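PDB 3E9N: putative short-chain dehydrogenase/reductase, which probably acts as an NAD(P)-dependent oxidoreductase of the short-chain dehydrogenase/reductase family, perhaps on acetoacetyl-CoA, although its true substrate is not established. Local coordinates for residues 106-111 with 152-156; 118-122 with 164-169. Numbering follows the deposited sequence.

Contact 1: 106-111 with 152-156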
ATOM      1  N   ASN A 106      21.295   3.327   3.554  1.00 36.55           N
ATOM      2  CA  ASN A 106      20.116   3.173   2.659  1.00 36.59           C
ATOM      3  C   ASN A 106      19.105   4.351   2.687  1.00 35.82           C
ATOM      4  O   ASN A 106      18.278   4.517   1.776  1.00 34.39           O
ATOM      5  CB  ASN A 106      19.361   1.878   2.947  1.00 36.58           C
ATOM      6  CG  ASN A 106      20.241   0.624   2.872  1.00 42.25           C
ATOM      7  OD1 ASN A 106      21.252   0.601   2.182  1.00 47.35           O
ATOM      8  ND2 ASN A 106      19.804  -0.464   3.548  1.00 47.18           N
ATOM      9  N   VAL A 107      19.159   5.165   3.745  1.00 35.13           N
ATOM     10  CA  VAL A 107      18.136   6.185   3.929  1.00 33.64           C
ATOM     11  C   VAL A 107      18.777   7.552   4.159  1.00 33.49           C
ATOM     12  O   VAL A 107      18.456   8.504   3.444  1.00 34.35           O
ATOM     13  CB  VAL A 107      17.227   5.838   5.113  1.00 33.68           C
ATOM     14  CG1 VAL A 107      16.151   6.881   5.292  1.00 33.59           C
ATOM     15  CG2 VAL A 107      16.610   4.453   4.926  1.00 33.12           C
ATOM     16  N   ILE A 108      19.692   7.671   5.125  1.00 31.94           N
ATOM     17  CA  ILE A 108      20.191   9.011   5.460  1.00 30.64           C
ATOM     18  C   ILE A 108      21.109   9.617   4.379  1.00 30.17           C
ATOM     19  O   ILE A 108      20.932  10.746   3.952  1.00 30.32           O
ATOM     20  CB  ILE A 108      20.778   9.102   6.886  1.00 31.21           C
ATOM     21  CG1 ILE A 108      19.797   8.524   7.920  1.00 29.95           C
ATOM     22  CG2 ILE A 108      21.056  10.559   7.195  1.00 31.55           C
ATOM     23  CD1 ILE A 108      20.374   8.245   9.385  1.00 29.21           C
ATOM     24  N   VAL A 109      22.008   8.802   3.840  1.00 29.93           N
ATOM     25  CA  VAL A 109      22.882   9.232   2.784  1.00 29.21           C
ATOM     26  C   VAL A 109      22.042   9.675   1.551  1.00 30.08           C
ATOM     27  O   VAL A 109      22.187  10.813   1.116  1.00 30.50           O
ATOM     28  CB  VAL A 109      23.905   8.140   2.453  1.00 28.67           C
ATOM     29  CG1 VAL A 109      24.476   8.370   1.077  1.00 27.78           C
ATOM     30  CG2 VAL A 109      25.002   8.063   3.555  1.00 28.58           C
ATOM     31  N   PRO A 110      21.116   8.820   1.026  1.00 30.23           N
ATOM     32  CA  PRO A 110      20.300   9.365  -0.116  1.00 29.50           C
ATOM     33  C   PRO A 110      19.610  10.681   0.205  1.00 29.68           C
ATOM     34  O   PRO A 110      19.693  11.615  -0.587  1.00 30.25           O
ATOM     35  CB  PRO A 110      19.298   8.255  -0.430  1.00 29.89           C
ATOM     36  CG  PRO A 110      20.031   6.935   0.028  1.00 30.11           C
ATOM     37  CD  PRO A 110      20.825   7.392   1.294  1.00 29.77           C
ATOM     38  N   ALA A 111      18.984  10.795   1.362  1.00 29.81           N
ATOM     39  CA  ALA A 111      18.374  12.049   1.734  1.00 30.45           C
ATOM     40  C   ALA A 111      19.390  13.197   1.808  1.00 30.89           C
ATOM     41  O   ALA A 111      19.100  14.299   1.376  1.00 31.96           O
ATOM     42  CB  ALA A 111      17.688  11.919   3.071  1.00 29.69           C
ATOM     43  N   ALA A 152      11.385   2.755   4.876  1.00 31.16           N
ATOM     44  CA  ALA A 152      11.875   4.109   5.097  1.00 29.83           C
ATOM     45  C   ALA A 152      12.252   4.873   3.795  1.00 29.46           C
ATOM     46  O   ALA A 152      11.842   6.037   3.565  1.00 28.77           O
ATOM     47  CB  ALA A 152      13.032   4.070   6.050  1.00 28.83           C
ATOM     48  N   LEU A 153      13.015   4.199   2.938  1.00 28.55           N
ATOM     49  CA  LEU A 153      13.568   4.796   1.750  1.00 28.30           C
ATOM     50  C   LEU A 153      12.393   5.197   0.868  1.00 28.60           C
ATOM     51  O   LEU A 153      12.368   6.249   0.251  1.00 29.34           O
ATOM     52  CB  LEU A 153      14.456   3.774   1.066  1.00 26.90           C
ATOM     53  CG  LEU A 153      14.951   4.147  -0.319  1.00 30.90           C
ATOM     54  CD1 LEU A 153      15.886   5.447  -0.304  1.00 28.39           C
ATOM     55  CD2 LEU A 153      15.697   2.962  -0.833  1.00 33.39           C
ATOM     56  N   ARG A 154      11.370   4.373   0.889  1.00 29.36           N
ATOM     57  CA  ARG A 154      10.198   4.612   0.085  1.00 30.53           C
ATOM     58  C   ARG A 154       9.398   5.826   0.530  1.00 30.51           C
ATOM     59  O   ARG A 154       8.954   6.593  -0.328  1.00 31.35           O
ATOM     60  CB  ARG A 154       9.312   3.359   0.028  1.00 30.22           C
ATOM     61  CG  ARG A 154       8.006   3.616  -0.762  1.00 32.42           C
ATOM     62  CD  ARG A 154       8.291   3.949  -2.252  1.00 36.24           C
ATOM     63  NE  ARG A 154       7.036   4.134  -2.982  1.00 40.15           N
ATOM     64  CZ  ARG A 154       6.535   3.228  -3.824  1.00 37.17           C
ATOM     65  NH1 ARG A 154       5.386   3.446  -4.424  1.00 35.33           N
ATOM     66  NH2 ARG A 154       7.206   2.121  -4.085  1.00 36.51           N
ATOM     67  N   GLY A 155       9.210   6.023   1.843  1.00 30.10           N
ATOM     68  CA  GLY A 155       8.560   7.269   2.331  1.00 30.16           C
ATOM     69  C   GLY A 155       9.375   8.547   2.076  1.00 30.85           C
ATOM     70  O   GLY A 155       8.830   9.642   1.849  1.00 31.86           O
ATOM     71  N   LEU A 156      10.686   8.418   2.164  1.00 30.82           N
ATOM     72  CA  LEU A 156      11.617   9.483   1.797  1.00 30.82           C
ATOM     73  C   LEU A 156      11.380   9.872   0.331  1.00 31.09           C
ATOM     74  O   LEU A 156      11.145  11.034   0.040  1.00 31.07           O
ATOM     75  CB  LEU A 156      13.095   9.002   1.964  1.00 30.06           C
ATOM     76  CG  LEU A 156      14.224   9.908   1.406  1.00 29.21           C
ATOM     77  CD1 LEU A 156      14.153  11.330   1.923  1.00 25.94           C
ATOM     78  CD2 LEU A 156      15.575   9.335   1.720  1.00 29.15           C
TER
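Val107 lays its CG2 methyl over Ala152, 3.8 Å from the CB of that alanine, and the same methyl reaches 4.5 Å from CB of Leu153. Here the two backbones come closest, with 5.2 Å between CA of Val107 and CA of Leu153; both residues point sideways, so neither CB stands directly between the backbones. One turn further on the gap widens to 7.2 Å between CA of Ala111 and CA of Leu156, and the longer leucine fills it: CD2 of Leu156 sits 3.6 Å from CB of Ala111, 3.5 Å from O of Val107 and 4.4 Å from CB of Pro110. Leu153 plays a similar part on the 106 side, bringing CD1 to 3.3 Å from O of Asn106 and 4.4 Å from CG of Pro110. No hydrogen bond crosses; the fit rests on van der Waals contact, methyls against other apolar side chains and against backbone carbonyls. Helix 95-124 is distorted at this point: 106-108 form a wider pi-type turn, and Pro110, lacking an amide hydrogen, breaks the regular bonding before Ala111 N returns to Val107 O at 3.1 Å. The segment axes run in nearly the same direction, 24° apart, and approach to 9.3 Å. A second subunit closes over this pair, with its Trp99 on Val107 and Ala111 and its Ala152 on Ala152, while Tyr130 of strand 127-131 lies against Pro110 and Leu153. Two neighbouring helices meeting their counterparts from another subunit are consistent with the four-helix interface of classical short-chain dehydrogenases, built on one side of a Rossmann-type sheet.

Contact 2: 118-122 with 164-169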
ATOM      1  N   LEU A 118      20.953  19.394  -4.013  1.00 30.82           N
ATOM      2  CA  LEU A 118      19.700  20.065  -4.358  1.00 32.09           C
ATOM      3  C   LEU A 118      19.802  21.284  -5.319  1.00 32.56           C
ATOM      4  O   LEU A 118      18.995  21.411  -6.254  1.00 34.84           O
ATOM      5  CB  LEU A 118      18.911  20.442  -3.085  1.00 31.58           C
ATOM      6  CG  LEU A 118      17.406  20.578  -3.250  1.00 32.89           C
ATOM      7  CD1 LEU A 118      16.834  19.369  -4.024  1.00 34.92           C
ATOM      8  CD2 LEU A 118      16.743  20.664  -1.923  1.00 34.06           C
ATOM      9  N   PRO A 119      20.729  22.222  -5.061  1.00 32.55           N
ATOM     10  CA  PRO A 119      20.736  23.441  -5.905  1.00 31.32           C
ATOM     11  C   PRO A 119      21.035  23.124  -7.343  1.00 30.26           C
ATOM     12  O   PRO A 119      20.449  23.717  -8.245  1.00 28.69           O
ATOM     13  CB  PRO A 119      21.893  24.276  -5.308  1.00 30.98           C
ATOM     14  CG  PRO A 119      21.849  23.931  -3.818  1.00 31.92           C
ATOM     15  CD  PRO A 119      21.464  22.427  -3.779  1.00 32.75           C
ATOM     16  N   ALA A 120      21.976  22.208  -7.530  1.00 29.40           N
ATOM     17  CA  ALA A 120      22.342  21.750  -8.845  1.00 28.47           C
ATOM     18  C   ALA A 120      21.227  20.902  -9.503  1.00 28.17           C
ATOM     19  O   ALA A 120      21.149  20.831 -10.735  1.00 27.92           O
ATOM     20  CB  ALA A 120      23.638  20.943  -8.761  1.00 28.91           C
ATOM     21  N   LEU A 121      20.423  20.208  -8.697  1.00 26.89           N
ATOM     22  CA  LEU A 121      19.388  19.338  -9.231  1.00 26.72           C
ATOM     23  C   LEU A 121      18.254  20.238  -9.770  1.00 27.44           C
ATOM     24  O   LEU A 121      17.700  19.963 -10.818  1.00 27.18           O
ATOM     25  CB  LEU A 121      18.821  18.400  -8.150  1.00 24.66           C
ATOM     26  CG  LEU A 121      19.684  17.225  -7.749  1.00 26.87           C
ATOM     27  CD1 LEU A 121      19.221  16.561  -6.388  1.00 26.41           C
ATOM     28  CD2 LEU A 121      19.891  16.200  -8.859  1.00 20.97           C
ATOM     29  N   ARG A 122      17.935  21.290  -9.020  1.00 27.88           N
ATOM     30  CA  ARG A 122      16.929  22.250  -9.387  1.00 29.45           C
ATOM     31  C   ARG A 122      17.356  22.988 -10.611  1.00 31.31           C
ATOM     32  O   ARG A 122      16.560  23.145 -11.543  1.00 32.42           O
ATOM     33  CB  ARG A 122      16.758  23.249  -8.263  1.00 28.87           C
ATOM     34  CG  ARG A 122      15.974  22.677  -7.109  1.00 28.80           C
ATOM     35  CD  ARG A 122      15.821  23.690  -6.022  1.00 27.62           C
ATOM     36  NE  ARG A 122      15.115  23.142  -4.873  1.00 29.14           N
ATOM     37  CZ  ARG A 122      14.848  23.854  -3.782  1.00 31.64           C
ATOM     38  NH1 ARG A 122      15.227  25.121  -3.725  1.00 31.83           N
ATOM     39  NH2 ARG A 122      14.191  23.317  -2.760  1.00 30.59           N
ATOM     40  N   GLU A 164       9.615  18.563  -4.295  1.00 41.55           N
ATOM     41  CA  GLU A 164      10.421  19.148  -5.373  1.00 41.45           C
ATOM     42  C   GLU A 164       9.801  19.184  -6.762  1.00 42.11           C
ATOM     43  O   GLU A 164      10.447  19.696  -7.683  1.00 42.58           O
ATOM     44  CB  GLU A 164      11.790  18.476  -5.440  1.00 40.97           C
ATOM     45  CG  GLU A 164      12.606  18.690  -4.162  1.00 41.31           C
ATOM     46  CD  GLU A 164      12.949  20.153  -3.948  1.00 42.73           C
ATOM     47  OE1 GLU A 164      13.095  20.895  -4.954  1.00 43.68           O
ATOM     48  OE2 GLU A 164      13.071  20.567  -2.781  1.00 42.38           O
ATOM     49  N   ALA A 165       8.586  18.642  -6.938  1.00 42.06           N
ATOM     50  CA  ALA A 165       7.964  18.596  -8.291  1.00 41.99           C
ATOM     51  C   ALA A 165       7.918  19.963  -8.977  1.00 41.89           C
ATOM     52  O   ALA A 165       8.294  20.083 -10.149  1.00 41.75           O
ATOM     53  CB  ALA A 165       6.567  17.975  -8.246  1.00 41.36           C
ATOM     54  N   ASN A 166       7.472  20.985  -8.241  1.00 42.11           N
ATOM     55  CA  ASN A 166       7.446  22.370  -8.759  1.00 42.69           C
ATOM     56  C   ASN A 166       8.795  22.948  -9.190  1.00 41.77           C
ATOM     57  O   ASN A 166       8.866  23.908  -9.976  1.00 41.52           O
ATOM     58  CB  ASN A 166       6.789  23.315  -7.747  1.00 43.69           C
ATOM     59  CG  ASN A 166       5.289  23.164  -7.742  1.00 47.83           C
ATOM     60  OD1 ASN A 166       4.723  22.595  -6.803  1.00 52.15           O
ATOM     61  ND2 ASN A 166       4.635  23.593  -8.840  1.00 49.00           N
ATOM     62  N   ASN A 167       9.877  22.371  -8.681  1.00 40.14           N
ATOM     63  CA  ASN A 167      11.165  22.883  -9.076  1.00 38.44           C
ATOM     64  C   ASN A 167      11.739  22.188 -10.265  1.00 37.84           C
ATOM     65  O   ASN A 167      12.873  22.489 -10.648  1.00 36.98           O
ATOM     66  CB  ASN A 167      12.116  22.837  -7.921  1.00 38.70           C
ATOM     67  CG  ASN A 167      11.601  23.626  -6.762  1.00 39.49           C
ATOM     68  OD1 ASN A 167      11.116  24.748  -6.949  1.00 42.61           O
ATOM     69  ND2 ASN A 167      11.633  23.040  -5.569  1.00 36.98           N
ATOM     70  N   GLY A 168      10.976  21.258 -10.857  1.00 36.26           N
ATOM     71  CA  GLY A 168      11.445  20.644 -12.081  1.00 35.25           C
ATOM     72  C   GLY A 168      12.156  19.343 -11.812  1.00 35.21           C
ATOM     73  O   GLY A 168      12.613  18.679 -12.762  1.00 36.39           O
ATOM     74  N   ILE A 169      12.258  18.959 -10.539  1.00 33.74           N
ATOM     75  CA  ILE A 169      12.915  17.704 -10.191  1.00 33.12           C
ATOM     76  C   ILE A 169      11.987  16.493 -10.293  1.00 33.63           C
ATOM     77  O   ILE A 169      10.835  16.524  -9.831  1.00 33.14           O
ATOM     78  CB  ILE A 169      13.536  17.752  -8.778  1.00 33.44           C
ATOM     79  CG1 ILE A 169      14.632  18.842  -8.713  1.00 32.01           C
ATOM     80  CG2 ILE A 169      14.059  16.350  -8.354  1.00 32.51           C
ATOM     81  CD1 ILE A 169      15.267  19.012  -7.352  1.00 31.50           C
TER
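Arg122 and Glu164 form a two-point salt bridge: NE of Arg122 donates to OE1 of Glu164 at 3.0 Å, and NH2 of Arg122 donates to OE2 of Glu164, also at 3.0 Å. The second bond is the straighter, at 172° against 144°. Because the carboxylate meets the edge of the guanidinium near its plane, one face of the group remains for Asn167, whose ND2 lies over it, 3.6 Å from NE of Arg122. That amide is itself held by the glutamate, ND2 of Asn167 donating to OE1 of Glu164 at 2.7 Å, so OE1 accepts from both sides of the contact. The turn after helix 144-164 makes this possible. Asn167 N bonds back to Glu164 O at 2.9 Å and Gly168 N to Ala165 O at 3.0 Å; Gly168 takes a positive phi of 95°, where a CB would collide with the preceding carbonyl oxygen, and the chain then swings round to Ile169 and the strand. Beneath the charges lies an apolar layer. CD1 of Ile169 is 3.7 Å from each of three atoms, CD1 of Leu118, CB of Leu121 and CG of Arg122, so the arginine contributes its aliphatic stem as well as its charge. Ala120 and Leu121 also rest on Val76, and Ala120 shares a backbone hydrogen bond with it. Gly168 O accepts a hydrogen bond from Arg230 of the third subunit. With the glutamate buried and the arginine exposed, the bridge pairs a buried carboxylate with a cation and ties the turn 164-169 to helix 95-124.

Overall arrangement
Contacts 1 and 2 join the same neighbours at two levels: both draw on helix 95-124, and their other halves are helix 144-164 and the turn that follows it. Their centres are about 17 Å apart and their nearest atoms about 8 Å, so they do not touch. Contact 1 is buried and apolar and is covered by the second subunit; contact 2 is more peripheral, carries the charges and borders the third subunit. No ligand marks the active site. In this family the Tyr-x-x-x-Lys motif lies early on the helix corresponding to 144-164, which probably puts contact 1 nearer the catalytic region than contact 2.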